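Local coordinates for uncharacterized protein (Bacillus subtilis, PDB 5DQV) that probably hydrolyses nucleotides to release pyrophosphate, as a metal-dependent pyrophosphohydrolase of the HD-domain superfamily, at residues V57-L62 with D97-I102; E81-L86 with I91-A96; F144-A147 with G151-L154; H164-L169 with Q194-L199; Q198-K201 with G205-A208. All coordinates share one frame; numbering follows the deposited sequence.

Contact 1: residues V57-L62 with D97-I102; sequences VETAAL and DRVIHI
Val99 holds CG1 anti to its backbone N (chi1 165°) and CG2 beside that N. The two methyls therefore spread toward residues 57-62, one on Thr59 and one on Ala60. Thr59 is turned so that CG2, not the hydroxyl, faces Val99 (chi1 -57°). Its CG2 lies 3.9 Å from Val99 CG2, and the two side chains cross at about a right angle. The hydroxyl is used within its own helix: Thr59 OG1 is hydrogen-bonded to the carbonyl oxygen of Phe55. A buried polar atom is thus satisfied without a partner on residues 97-102.

Ala60 is the small residue at the crossing. Its CA is 5.3 Å from the CA of Val99, the nearest CA pair between the two segments. Val99 CG1 rests against the backbone here, 4.2 Å from Ala60 CA. Ile102 comes in one turn later. Its CD1 reaches Ala60 CB at 3.7 Å, and its CG2 follows at 4.1 Å from the same CB. The Ala60 methyl therefore meets both branches of Ile102. All four touching residues are buried, and the contact between them is apolar.

The helix axes approach to 9.4 Å and cross at -47°. Both helices belong to the all-helical HD domain. Helix 54-63 leads directly into His64 and Asp65, the HD pair of the nickel site. Its other sides meet helix 33-50, through Val57 and Ala61, and helix 121-132, through Val57 and Ala60. Leu86 of helix 79-88 touches both Thr59 and Val99.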
# COMPACT_ATOMS: atom_id res chain seq x y z
N VAL A 57 -11.51 24.78 -13.50
CA VAL A 57 -11.10 23.84 -12.47
C VAL A 57 -11.04 22.42 -13.05
O VAL A 57 -10.04 21.70 -12.86
CB VAL A 57 -12.04 23.86 -11.28
CG1 VAL A 57 -11.85 22.57 -10.44
CG2 VAL A 57 -11.82 25.13 -10.43
N GLU A 58 -12.10 22.04 -13.78
CA GLU A 58 -12.14 20.67 -14.30
C GLU A 58 -11.05 20.42 -15.35
O GLU A 58 -10.42 19.36 -15.34
CB GLU A 58 -13.49 20.35 -14.87
CG GLU A 58 -13.67 18.91 -15.19
CD GLU A 58 -15.03 18.60 -15.70
OE1 GLU A 58 -15.89 19.53 -15.85
OE2 GLU A 58 -15.21 17.43 -16.03
N THR A 59 -10.88 21.35 -16.27
CA THR A 59 -9.86 21.28 -17.29
C THR A 59 -8.46 21.22 -16.73
O THR A 59 -7.69 20.31 -17.08
CB THR A 59 -9.98 22.41 -18.33
OG1 THR A 59 -11.28 22.36 -18.91
CG2 THR A 59 -8.92 22.24 -19.40
N ALA A 60 -8.15 22.12 -15.79
CA ALA A 60 -6.86 22.06 -15.10
C ALA A 60 -6.64 20.78 -14.34
O ALA A 60 -5.55 20.17 -14.40
CB ALA A 60 -6.68 23.30 -14.17
N ALA A 61 -7.68 20.31 -13.68
CA ALA A 61 -7.56 19.04 -12.94
C ALA A 61 -7.24 17.94 -13.91
O ALA A 61 -6.38 17.10 -13.67
CB ALA A 61 -8.86 18.74 -12.17
N LEU A 62 -7.95 17.93 -15.04
CA LEU A 62 -7.77 16.83 -16.02
C LEU A 62 -6.35 16.82 -16.58
O LEU A 62 -5.78 15.75 -16.76
CB LEU A 62 -8.79 16.92 -17.11
CG LEU A 62 -10.22 16.53 -16.70
CD1 LEU A 62 -11.20 16.93 -17.80
CD2 LEU A 62 -10.29 14.98 -16.36
N ASP A 97 -4.87 29.88 -21.59
CA ASP A 97 -3.77 30.53 -20.87
C ASP A 97 -3.92 30.33 -19.33
O ASP A 97 -2.91 30.07 -18.63
CB ASP A 97 -3.77 32.06 -21.17
CG ASP A 97 -3.10 32.41 -22.47
OD1 ASP A 97 -2.51 31.53 -23.10
OD2 ASP A 97 -3.15 33.60 -22.88
N ARG A 98 -5.16 30.45 -18.82
CA ARG A 98 -5.44 30.30 -17.39
C ARG A 98 -5.06 28.89 -16.95
O ARG A 98 -4.48 28.70 -15.89
CB ARG A 98 -6.94 30.54 -17.06
CG ARG A 98 -7.41 31.98 -17.04
CD ARG A 98 -8.94 32.12 -16.87
NE ARG A 98 -9.41 31.84 -15.50
CZ ARG A 98 -10.69 31.82 -15.12
NH1 ARG A 98 -11.67 32.09 -15.99
NH2 ARG A 98 -11.00 31.56 -13.85
N VAL A 99 -5.44 27.90 -17.77
CA VAL A 99 -5.17 26.51 -17.46
C VAL A 99 -3.65 26.29 -17.44
O VAL A 99 -3.12 25.73 -16.47
CB VAL A 99 -5.85 25.57 -18.44
CG1 VAL A 99 -5.24 24.16 -18.32
CG2 VAL A 99 -7.37 25.58 -18.13
N ILE A 100 -2.93 26.85 -18.41
CA ILE A 100 -1.48 26.71 -18.47
C ILE A 100 -0.82 27.35 -17.24
O ILE A 100 0.09 26.74 -16.62
CB ILE A 100 -0.94 27.21 -19.85
CG1 ILE A 100 -1.40 26.30 -20.99
CG2 ILE A 100 0.63 27.45 -19.88
CD1 ILE A 100 -1.11 24.77 -20.81
N HIS A 101 -1.27 28.53 -16.85
CA HIS A 101 -0.71 29.23 -15.71
C HIS A 101 -0.88 28.39 -14.43
O HIS A 101 0.00 28.38 -13.58
CB HIS A 101 -1.33 30.62 -15.53
CG HIS A 101 -0.81 31.66 -16.50
ND1 HIS A 101 0.53 31.98 -16.61
CD2 HIS A 101 -1.47 32.50 -17.33
CE1 HIS A 101 0.67 32.94 -17.51
NE2 HIS A 101 -0.53 33.27 -17.97
N ILE A 102 -1.99 27.66 -14.30
CA ILE A 102 -2.20 26.79 -13.15
C ILE A 102 -1.17 25.66 -13.17
O ILE A 102 -0.43 25.47 -12.20
CB ILE A 102 -3.63 26.17 -13.11
CG1 ILE A 102 -4.67 27.27 -12.84
CG2 ILE A 102 -3.72 25.07 -12.00
CD1 ILE A 102 -6.16 26.80 -13.04

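Contact 2: residues E81-L86 with I91-A96; sequences EVYNQL and IGKEDA
Ile91 opens the second segment with a backbone bond to Leu86. Its N donates to Leu86 O at 3.1 Å, with an N-H...O angle of 153°. Ile91 CB also sits against that oxygen, at 3.4 Å. The two side chains then run side by side in the same direction, and Leu86 CD2 meets Ile91 CD1 at 4.2 Å. Gly92 follows as the N-cap of helix 93-106, and its carbonyl accepts from Ala96 N in the first turn.

Lys93 extends its chain past the tyrosine, and its CG lies 4.0 Å from Tyr83 OH. The ammonium end goes to Asp97 in a salt bridge. Ala96 brings its methyl to the ring of Tyr83, 3.9 Å from CE1. The ring arrives there because Tyr83 CG is anti to its backbone N (chi1 177°).

The pairing closes a short connection between the consecutive helices 79-88 and 93-106 of the HD domain. Helix 54-63 packs against it, with Thr59 on Leu86 and Phe55 on Ile91. Ile16 of helix 8-24 touches both Leu86 and Ile91.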
# COMPACT_ATOMS: atom_id res chain seq x y z
N GLU A 81 2.45 21.38 -26.09
CA GLU A 81 1.59 20.31 -26.59
C GLU A 81 0.24 20.35 -25.91
O GLU A 81 -0.77 20.15 -26.56
CB GLU A 81 2.27 18.92 -26.39
CG GLU A 81 3.30 18.62 -27.49
CD GLU A 81 4.34 17.55 -27.13
OE1 GLU A 81 4.46 17.14 -25.97
OE2 GLU A 81 5.11 17.20 -28.01
N VAL A 82 0.23 20.59 -24.59
CA VAL A 82 -1.01 20.71 -23.85
C VAL A 82 -1.82 21.92 -24.34
O VAL A 82 -2.98 21.79 -24.63
CB VAL A 82 -0.74 20.82 -22.34
CG1 VAL A 82 -2.02 21.08 -21.61
CG2 VAL A 82 -0.06 19.51 -21.82
N TYR A 83 -1.18 23.07 -24.42
CA TYR A 83 -1.79 24.29 -24.91
C TYR A 83 -2.45 24.09 -26.31
O TYR A 83 -3.62 24.41 -26.49
CB TYR A 83 -0.75 25.44 -24.96
CG TYR A 83 -1.34 26.71 -25.53
CD1 TYR A 83 -2.01 27.62 -24.72
CD2 TYR A 83 -1.26 27.00 -26.90
CE1 TYR A 83 -2.54 28.79 -25.23
CE2 TYR A 83 -1.82 28.16 -27.43
CZ TYR A 83 -2.46 29.04 -26.58
OH TYR A 83 -3.01 30.16 -27.07
N ASN A 84 -1.70 23.52 -27.24
CA ASN A 84 -2.16 23.35 -28.64
C ASN A 84 -3.37 22.45 -28.75
O ASN A 84 -4.29 22.72 -29.55
CB ASN A 84 -1.01 22.86 -29.51
CG ASN A 84 0.07 23.93 -29.76
OD1 ASN A 84 -0.15 25.10 -29.51
ND2 ASN A 84 1.22 23.51 -30.33
N GLN A 85 -3.42 21.40 -27.93
CA GLN A 85 -4.52 20.46 -27.99
C GLN A 85 -5.75 21.09 -27.42
O GLN A 85 -6.86 20.94 -27.96
CB GLN A 85 -4.16 19.18 -27.22
CG GLN A 85 -5.04 17.97 -27.48
CD GLN A 85 -4.59 17.12 -28.67
OE1 GLN A 85 -3.85 17.60 -29.53
NE2 GLN A 85 -5.07 15.88 -28.74
N LEU A 86 -5.59 21.79 -26.30
CA LEU A 86 -6.74 22.54 -25.74
C LEU A 86 -7.36 23.49 -26.76
O LEU A 86 -8.60 23.56 -26.91
CB LEU A 86 -6.36 23.31 -24.46
CG LEU A 86 -5.96 22.45 -23.27
CD1 LEU A 86 -5.40 23.36 -22.13
CD2 LEU A 86 -7.18 21.61 -22.84
N ILE A 91 -11.17 25.25 -26.80
CA ILE A 91 -11.08 26.09 -25.63
C ILE A 91 -10.50 27.43 -26.07
O ILE A 91 -9.48 27.45 -26.74
CB ILE A 91 -10.21 25.41 -24.50
CG1 ILE A 91 -10.94 24.12 -24.05
CG2 ILE A 91 -9.91 26.40 -23.36
CD1 ILE A 91 -10.76 23.77 -22.64
N GLY A 92 -11.10 28.53 -25.67
CA GLY A 92 -10.61 29.87 -26.07
C GLY A 92 -9.21 30.18 -25.53
O GLY A 92 -8.76 29.56 -24.57
N LYS A 93 -8.53 31.12 -26.16
CA LYS A 93 -7.14 31.45 -25.81
C LYS A 93 -7.02 31.84 -24.35
O LYS A 93 -6.06 31.46 -23.68
CB LYS A 93 -6.63 32.63 -26.66
CG LYS A 93 -5.30 33.28 -26.15
CD LYS A 93 -4.86 34.51 -26.96
CE LYS A 93 -3.64 35.19 -26.31
NZ LYS A 93 -2.81 34.22 -25.54
N GLU A 94 -7.98 32.59 -23.85
CA GLU A 94 -7.87 33.12 -22.50
C GLU A 94 -7.99 32.01 -21.46
O GLU A 94 -7.22 31.99 -20.49
CB GLU A 94 -8.91 34.23 -22.25
CG GLU A 94 -8.84 35.38 -23.28
CD GLU A 94 -7.56 36.20 -23.19
OE1 GLU A 94 -6.48 35.70 -23.58
OE2 GLU A 94 -7.65 37.37 -22.75
N ASP A 95 -8.95 31.12 -21.67
CA ASP A 95 -9.15 29.96 -20.82
C ASP A 95 -7.97 29.03 -20.87
O ASP A 95 -7.53 28.51 -19.83
CB ASP A 95 -10.41 29.21 -21.23
CG ASP A 95 -11.66 29.92 -20.77
OD1 ASP A 95 -11.58 30.77 -19.85
OD2 ASP A 95 -12.69 29.63 -21.32
N ALA A 96 -7.46 28.82 -22.07
CA ALA A 96 -6.30 27.99 -22.24
C ALA A 96 -5.06 28.57 -21.52
O ALA A 96 -4.32 27.85 -20.83
CB ALA A 96 -6.05 27.77 -23.75

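Contact 3: residues F144-A147 with G151-L154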
# COMPACT_ATOMS: atom_id res chain seq x y z
N PHE A 144 1.65 3.10 -0.11
CA PHE A 144 2.16 1.75 -0.12
C PHE A 144 2.37 1.23 -1.54
O PHE A 144 3.35 0.52 -1.81
CB PHE A 144 1.28 0.84 0.72
CG PHE A 144 1.39 1.11 2.21
CD1 PHE A 144 2.62 0.97 2.86
CD2 PHE A 144 0.32 1.52 2.93
CE1 PHE A 144 2.76 1.27 4.23
CE2 PHE A 144 0.45 1.80 4.34
CZ PHE A 144 1.64 1.65 4.95
N MET A 145 1.49 1.59 -2.47
CA MET A 145 1.72 1.25 -3.90
C MET A 145 3.05 1.84 -4.43
O MET A 145 3.85 1.14 -5.04
CB MET A 145 0.55 1.78 -4.74
CG MET A 145 0.68 1.67 -6.31
SD MET A 145 -0.69 2.61 -7.12
CE MET A 145 -2.01 2.30 -5.87
N PHE A 146 3.28 3.11 -4.16
CA PHE A 146 4.52 3.79 -4.54
C PHE A 146 5.74 3.09 -3.97
O PHE A 146 6.73 2.82 -4.70
CB PHE A 146 4.46 5.25 -4.07
CG PHE A 146 5.63 6.08 -4.55
CD1 PHE A 146 5.59 6.72 -5.79
CD2 PHE A 146 6.77 6.21 -3.76
CE1 PHE A 146 6.68 7.49 -6.24
CE2 PHE A 146 7.86 6.98 -4.21
CZ PHE A 146 7.81 7.61 -5.44
N ALA A 147 5.68 2.73 -2.68
CA ALA A 147 6.79 2.01 -2.03
C ALA A 147 7.09 0.69 -2.73
O ALA A 147 8.27 0.28 -2.89
CB ALA A 147 6.48 1.77 -0.53
N GLY A 151 10.55 -0.18 -4.70
CA GLY A 151 11.36 -1.10 -3.92
C GLY A 151 11.66 -0.60 -2.51
O GLY A 151 12.66 -1.00 -1.91
N HIS A 152 10.80 0.26 -1.97
CA HIS A 152 11.01 0.80 -0.66
C HIS A 152 10.24 -0.01 0.34
O HIS A 152 9.22 -0.59 0.02
CB HIS A 152 10.55 2.23 -0.61
CG HIS A 152 11.29 3.13 -1.54
ND1 HIS A 152 10.70 4.22 -2.16
CD2 HIS A 152 12.57 3.10 -1.98
CE1 HIS A 152 11.59 4.81 -2.94
NE2 HIS A 152 12.73 4.16 -2.83
N GLY A 153 10.73 -0.04 1.57
CA GLY A 153 10.11 -0.81 2.63
C GLY A 153 8.82 -0.20 3.19
O GLY A 153 8.50 0.98 3.00
N LEU A 154 8.05 -1.05 3.88
CA LEU A 154 6.89 -0.60 4.66
C LEU A 154 7.26 0.44 5.73
O LEU A 154 6.55 1.45 5.97
CB LEU A 154 6.34 -1.83 5.36
CG LEU A 154 4.85 -1.97 5.49
CD1 LEU A 154 4.47 -3.52 5.50
CD2 LEU A 154 4.38 -1.18 6.70
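Leu154 reaches back to Phe144 through the end of its side chain. From CB the chain runs to CG, which is 4.1 Å from Phe144 CE1. The CD2 branch goes further and meets the same ring carbon at 3.8 Å. The two side chains cross at a slant. Phe144 has its CG beside the backbone N (chi1 -71°), and this carries the ring toward Leu154.

At the other end of the contact the backbone does the work. Ala147 O accepts a hydrogen bond from His152 N at 2.7 Å, with an N-H...O angle of 149°. Gly151 N is also near this oxygen, at 2.9 Å. The methyl of Ala147 packs on the loop backbone, 3.7 Å from His152 O. His152 CB lies 4.1 Å from this methyl. The imidazole turns toward Phe146, whose CE2 comes to the edge of the histidine ring.

Phe144 also meets the ring of Phe165, and Gly153 and Leu154 are tied by backbone hydrogen bonds to Ala161 and Tyr162. In the second subunit, Ala141 packs on Phe144 and Met145 on Leu154. Gly151 leaves the helix with positive phi (75°), a backbone shape that favours glycine. This glycine, the bond from His152 N back to Ala147 O and the meeting of the Ala147 and His152 side chains are characteristic of a Schellman motif ending helix 136-150.

Contact 4: residues H164-L169 with Q194-L199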
# COMPACT_ATOMS: atom_id res chain seq x y z
N HIS A 164 7.40 8.26 5.08
CA HIS A 164 6.77 9.23 4.20
C HIS A 164 5.50 9.84 4.82
O HIS A 164 5.20 10.99 4.56
CB HIS A 164 6.48 8.58 2.85
CG HIS A 164 5.91 9.50 1.83
ND1 HIS A 164 6.62 10.55 1.28
CD2 HIS A 164 4.74 9.46 1.15
CE1 HIS A 164 5.88 11.16 0.37
NE2 HIS A 164 4.73 10.51 0.27
N PHE A 165 4.74 9.07 5.60
CA PHE A 165 3.63 9.59 6.37
C PHE A 165 4.07 10.74 7.27
O PHE A 165 3.44 11.80 7.26
CB PHE A 165 2.96 8.53 7.24
CG PHE A 165 2.19 7.47 6.46
CD1 PHE A 165 1.15 7.81 5.65
CD2 PHE A 165 2.55 6.14 6.50
CE1 PHE A 165 0.47 6.81 4.88
CE2 PHE A 165 1.88 5.16 5.73
CZ PHE A 165 0.86 5.50 4.94
N PHE A 166 5.12 10.52 8.06
CA PHE A 166 5.60 11.54 9.02
C PHE A 166 6.22 12.74 8.37
O PHE A 166 6.01 13.88 8.78
CB PHE A 166 6.54 10.91 10.06
CG PHE A 166 5.80 10.05 11.03
CD1 PHE A 166 5.44 8.76 10.69
CD2 PHE A 166 5.36 10.57 12.26
CE1 PHE A 166 4.67 7.98 11.57
CE2 PHE A 166 4.64 9.77 13.15
CZ PHE A 166 4.28 8.48 12.80
N HIS A 167 6.98 12.50 7.33
CA HIS A 167 7.74 13.55 6.69
C HIS A 167 6.88 14.40 5.76
O HIS A 167 7.15 15.58 5.63
CB HIS A 167 8.93 12.96 5.95
CG HIS A 167 9.97 12.41 6.86
ND1 HIS A 167 10.54 13.15 7.88
CD2 HIS A 167 10.58 11.20 6.89
CE1 HIS A 167 11.44 12.41 8.51
NE2 HIS A 167 11.49 11.22 7.92
N LYS A 168 5.87 13.81 5.12
CA LYS A 168 5.10 14.56 4.11
C LYS A 168 3.57 14.46 4.25
O LYS A 168 2.88 15.48 4.31
CB LYS A 168 5.51 14.11 2.71
CG LYS A 168 5.00 15.03 1.60
CD LYS A 168 4.71 14.33 0.26
CE LYS A 168 4.15 15.32 -0.81
NZ LYS A 168 2.91 14.83 -1.53
N LEU A 169 3.02 13.25 4.29
CA LEU A 169 1.57 13.11 4.10
C LEU A 169 0.78 13.69 5.27
O LEU A 169 -0.24 14.40 5.07
CB LEU A 169 1.21 11.64 3.87
CG LEU A 169 1.87 11.04 2.64
CD1 LEU A 169 1.37 9.64 2.49
CD2 LEU A 169 1.54 11.85 1.38
N GLN A 194 -5.52 7.33 12.58
CA GLN A 194 -5.99 6.03 13.08
C GLN A 194 -5.24 4.84 12.48
O GLN A 194 -4.94 3.86 13.20
CB GLN A 194 -7.53 5.94 12.95
CG GLN A 194 -8.24 6.97 13.86
CD GLN A 194 -7.83 6.85 15.38
OE1 GLN A 194 -7.89 5.76 15.97
NE2 GLN A 194 -7.36 7.99 15.98
N TYR A 195 -4.89 4.94 11.20
CA TYR A 195 -4.16 3.89 10.47
C TYR A 195 -2.75 3.72 11.07
O TYR A 195 -2.31 2.61 11.39
CB TYR A 195 -4.11 4.19 8.97
CG TYR A 195 -3.41 3.09 8.24
CD1 TYR A 195 -2.03 3.10 8.16
CD2 TYR A 195 -4.09 2.00 7.75
CE1 TYR A 195 -1.35 2.08 7.54
CE2 TYR A 195 -3.41 0.95 7.15
CZ TYR A 195 -2.02 1.03 7.07
OH TYR A 195 -1.24 0.04 6.50
N ILE A 196 -2.07 4.83 11.30
CA ILE A 196 -0.79 4.84 11.98
C ILE A 196 -0.87 4.21 13.37
O ILE A 196 -0.00 3.41 13.76
CB ILE A 196 -0.21 6.27 12.05
CG1 ILE A 196 0.21 6.70 10.65
CG2 ILE A 196 0.96 6.36 13.04
CD1 ILE A 196 0.36 8.22 10.55
N ARG A 197 -1.89 4.59 14.13
CA ARG A 197 -2.07 4.03 15.46
C ARG A 197 -2.19 2.51 15.37
O ARG A 197 -1.58 1.74 16.19
CB ARG A 197 -3.36 4.64 16.02
CG ARG A 197 -3.71 4.12 17.37
CD ARG A 197 -4.92 4.83 17.86
NE ARG A 197 -5.37 4.26 19.12
CZ ARG A 197 -6.63 4.16 19.52
NH1 ARG A 197 -7.65 4.61 18.78
NH2 ARG A 197 -6.87 3.65 20.71
N GLN A 198 -2.98 2.06 14.39
CA GLN A 198 -3.16 0.62 14.18
C GLN A 198 -1.83 -0.08 13.84
O GLN A 198 -1.52 -1.16 14.41
CB GLN A 198 -4.29 0.34 13.16
CG GLN A 198 -4.80 -1.09 13.23
CD GLN A 198 -5.58 -1.37 14.48
OE1 GLN A 198 -6.37 -0.56 14.93
NE2 GLN A 198 -5.28 -2.50 15.10
N LEU A 199 -0.99 0.54 12.99
CA LEU A 199 0.35 -0.02 12.69
C LEU A 199 1.20 -0.06 13.95
O LEU A 199 1.91 -1.05 14.20
CB LEU A 199 1.12 0.76 11.60
CG LEU A 199 0.79 0.57 10.14
CD1 LEU A 199 1.69 1.45 9.30
CD2 LEU A 199 0.91 -0.92 9.76
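Apolar contacts carry the meeting of the two helices, and Ile196 makes both of them. Its CG2 branch, anti to the backbone N, lies 3.9 Å from Phe166 CZ. The two side chains approach at a slant, the far end of the ring reaching the methyl. Its CD1 goes to the other phenylalanine, 4.2 Å from Phe165 CB. Ile196 thus sends one branch to each of two consecutive aromatic residues. The nearest CA atoms, those of Phe165 and Ile196, are 8.6 Å apart, so side chains alone bridge the space.

This is helix-on-helix packing in the all-helical C-terminal part of the chain. Helix 161-169 lies against the long final helix, 179-202. Helix 136-150 adds Ile140 and Ala143 to Phe165, and Ile140 also touches Tyr195.

The polar bonds described here do not link the two segments. One lies on the exposed side of the final helix, where Arg197 NH1 donates to Gln194 OE1 at 3.0 Å, with an N-H...O angle of 158°. The acceptor is in the guanidinium plane. The donor is in the carbonyl plane of Gln194, on a lone pair. In segment 164-169 the backbone widens into a pi-type turn at 165-169. His164 O accepts there from both Lys168 N, at 3.0 Å, and Leu169 N, at 3.2 Å.

The final helix also faces the second subunit. Tyr195 OH is hydrogen-bonded to Ala137 O of that subunit, and Leu199 packs on the same alanine.

Contact 5: residues Q198-K201 with G205-A208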
# COMPACT_ATOMS: atom_id res chain seq x y z
N GLN A 198 -2.98 2.06 14.39
CA GLN A 198 -3.16 0.62 14.18
C GLN A 198 -1.83 -0.08 13.84
O GLN A 198 -1.52 -1.16 14.41
CB GLN A 198 -4.29 0.34 13.16
CG GLN A 198 -4.80 -1.09 13.23
CD GLN A 198 -5.58 -1.37 14.48
OE1 GLN A 198 -6.37 -0.56 14.93
NE2 GLN A 198 -5.28 -2.50 15.10
N LEU A 199 -0.99 0.54 12.99
CA LEU A 199 0.35 -0.02 12.69
C LEU A 199 1.20 -0.06 13.95
O LEU A 199 1.91 -1.05 14.20
CB LEU A 199 1.12 0.76 11.60
CG LEU A 199 0.79 0.57 10.14
CD1 LEU A 199 1.69 1.45 9.30
CD2 LEU A 199 0.91 -0.92 9.76
N GLU A 200 1.13 1.00 14.75
CA GLU A 200 1.95 1.10 15.98
C GLU A 200 1.55 -0.01 16.94
O GLU A 200 2.42 -0.60 17.62
CB GLU A 200 1.82 2.47 16.65
CG GLU A 200 2.75 3.48 15.99
CD GLU A 200 2.59 4.88 16.54
OE1 GLU A 200 1.45 5.30 16.81
OE2 GLU A 200 3.62 5.56 16.70
N LYS A 201 0.26 -0.32 16.97
CA LYS A 201 -0.29 -1.35 17.86
C LYS A 201 0.14 -2.73 17.40
O LYS A 201 0.66 -3.52 18.20
CB LYS A 201 -1.80 -1.23 17.89
CG LYS A 201 -2.55 -2.10 18.83
CD LYS A 201 -4.00 -1.66 18.78
N GLY A 205 7.36 -1.31 18.39
CA GLY A 205 8.68 -0.88 17.99
C GLY A 205 8.79 -0.38 16.55
O GLY A 205 9.88 -0.05 16.12
N ILE A 206 7.67 -0.29 15.82
CA ILE A 206 7.70 0.21 14.43
C ILE A 206 8.41 1.58 14.28
O ILE A 206 9.13 1.78 13.30
CB ILE A 206 6.30 0.27 13.78
CG1 ILE A 206 6.41 0.47 12.26
CG2 ILE A 206 5.40 1.40 14.41
CD1 ILE A 206 5.05 0.45 11.47
N ASP A 207 8.21 2.51 15.21
CA ASP A 207 8.85 3.85 15.06
C ASP A 207 10.38 3.88 15.11
O ASP A 207 10.98 4.85 14.64
CB ASP A 207 8.28 4.81 16.12
CG ASP A 207 6.82 5.05 15.91
OD1 ASP A 207 6.48 5.80 15.00
OD2 ASP A 207 6.01 4.44 16.62
N ALA A 208 10.99 2.89 15.74
CA ALA A 208 12.45 2.82 15.90
C ALA A 208 13.07 1.78 14.98
O ALA A 208 14.27 1.77 14.78
CB ALA A 208 12.82 2.45 17.35
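The chain leaves helix 179-202 and turns back through Gly205, whose positive phi (80°) suits glycine, and this puts Ile206 CA 6.0 Å from Glu200 CA. Ile206 is the apolar anchor of the returning segment. With CG1 anti to the backbone N (chi1 -167°), the chain points CD1 at the helix, where it meets Leu199 CB at 3.9 Å. Leu199 CD1 is 4.1 Å from the same methyl. The other branch of Ile206 sits over Glu200: its CG2 is 3.7 Å from Glu200 CG, and the two side chains cross at about a right angle.

The acidic ends of Glu200 and Asp207 come together. Glu200 OE2 lies 2.6 Å from Asp207 OD2. The carboxylate planes are 71° apart. Oxygens this close would normally repel, so one of the two groups probably carries a proton. Asp207 OD1 has another partner, a hydrogen bond with Tyr162 OH, which engages the other oxygen of that carboxylate.

The segment after Gly205 thus folds back on the end of the final helix. Helix 161-169 borders both: Tyr162 touches Leu199, Glu200 and Ile206, while Phe166 packs on Asp207.

Overall arrangement
The five contacts form two groups on opposite sides of the chain's centre. Contacts 1 and 2 lie in the HD domain, their centres 9 Å apart. They share helix 93-106, and contact 2 is nested in the loop closed by contact 1. Contacts 3, 4 and 5 follow in the C-terminal part, where all three touch the second subunit. Contact 3 touches contact 4 where Phe144 CZ is 3.6 Å from Phe165 CE2. Contacts 4 and 5 share Gln198 and Leu199. The centres of contacts 1 and 3 are 31 Å apart. The side chains of Ile102 and Phe146 each lie about 11 Å from a bound nickel ion. The nickel site comprises His35, His64, Asp65 and Asp130.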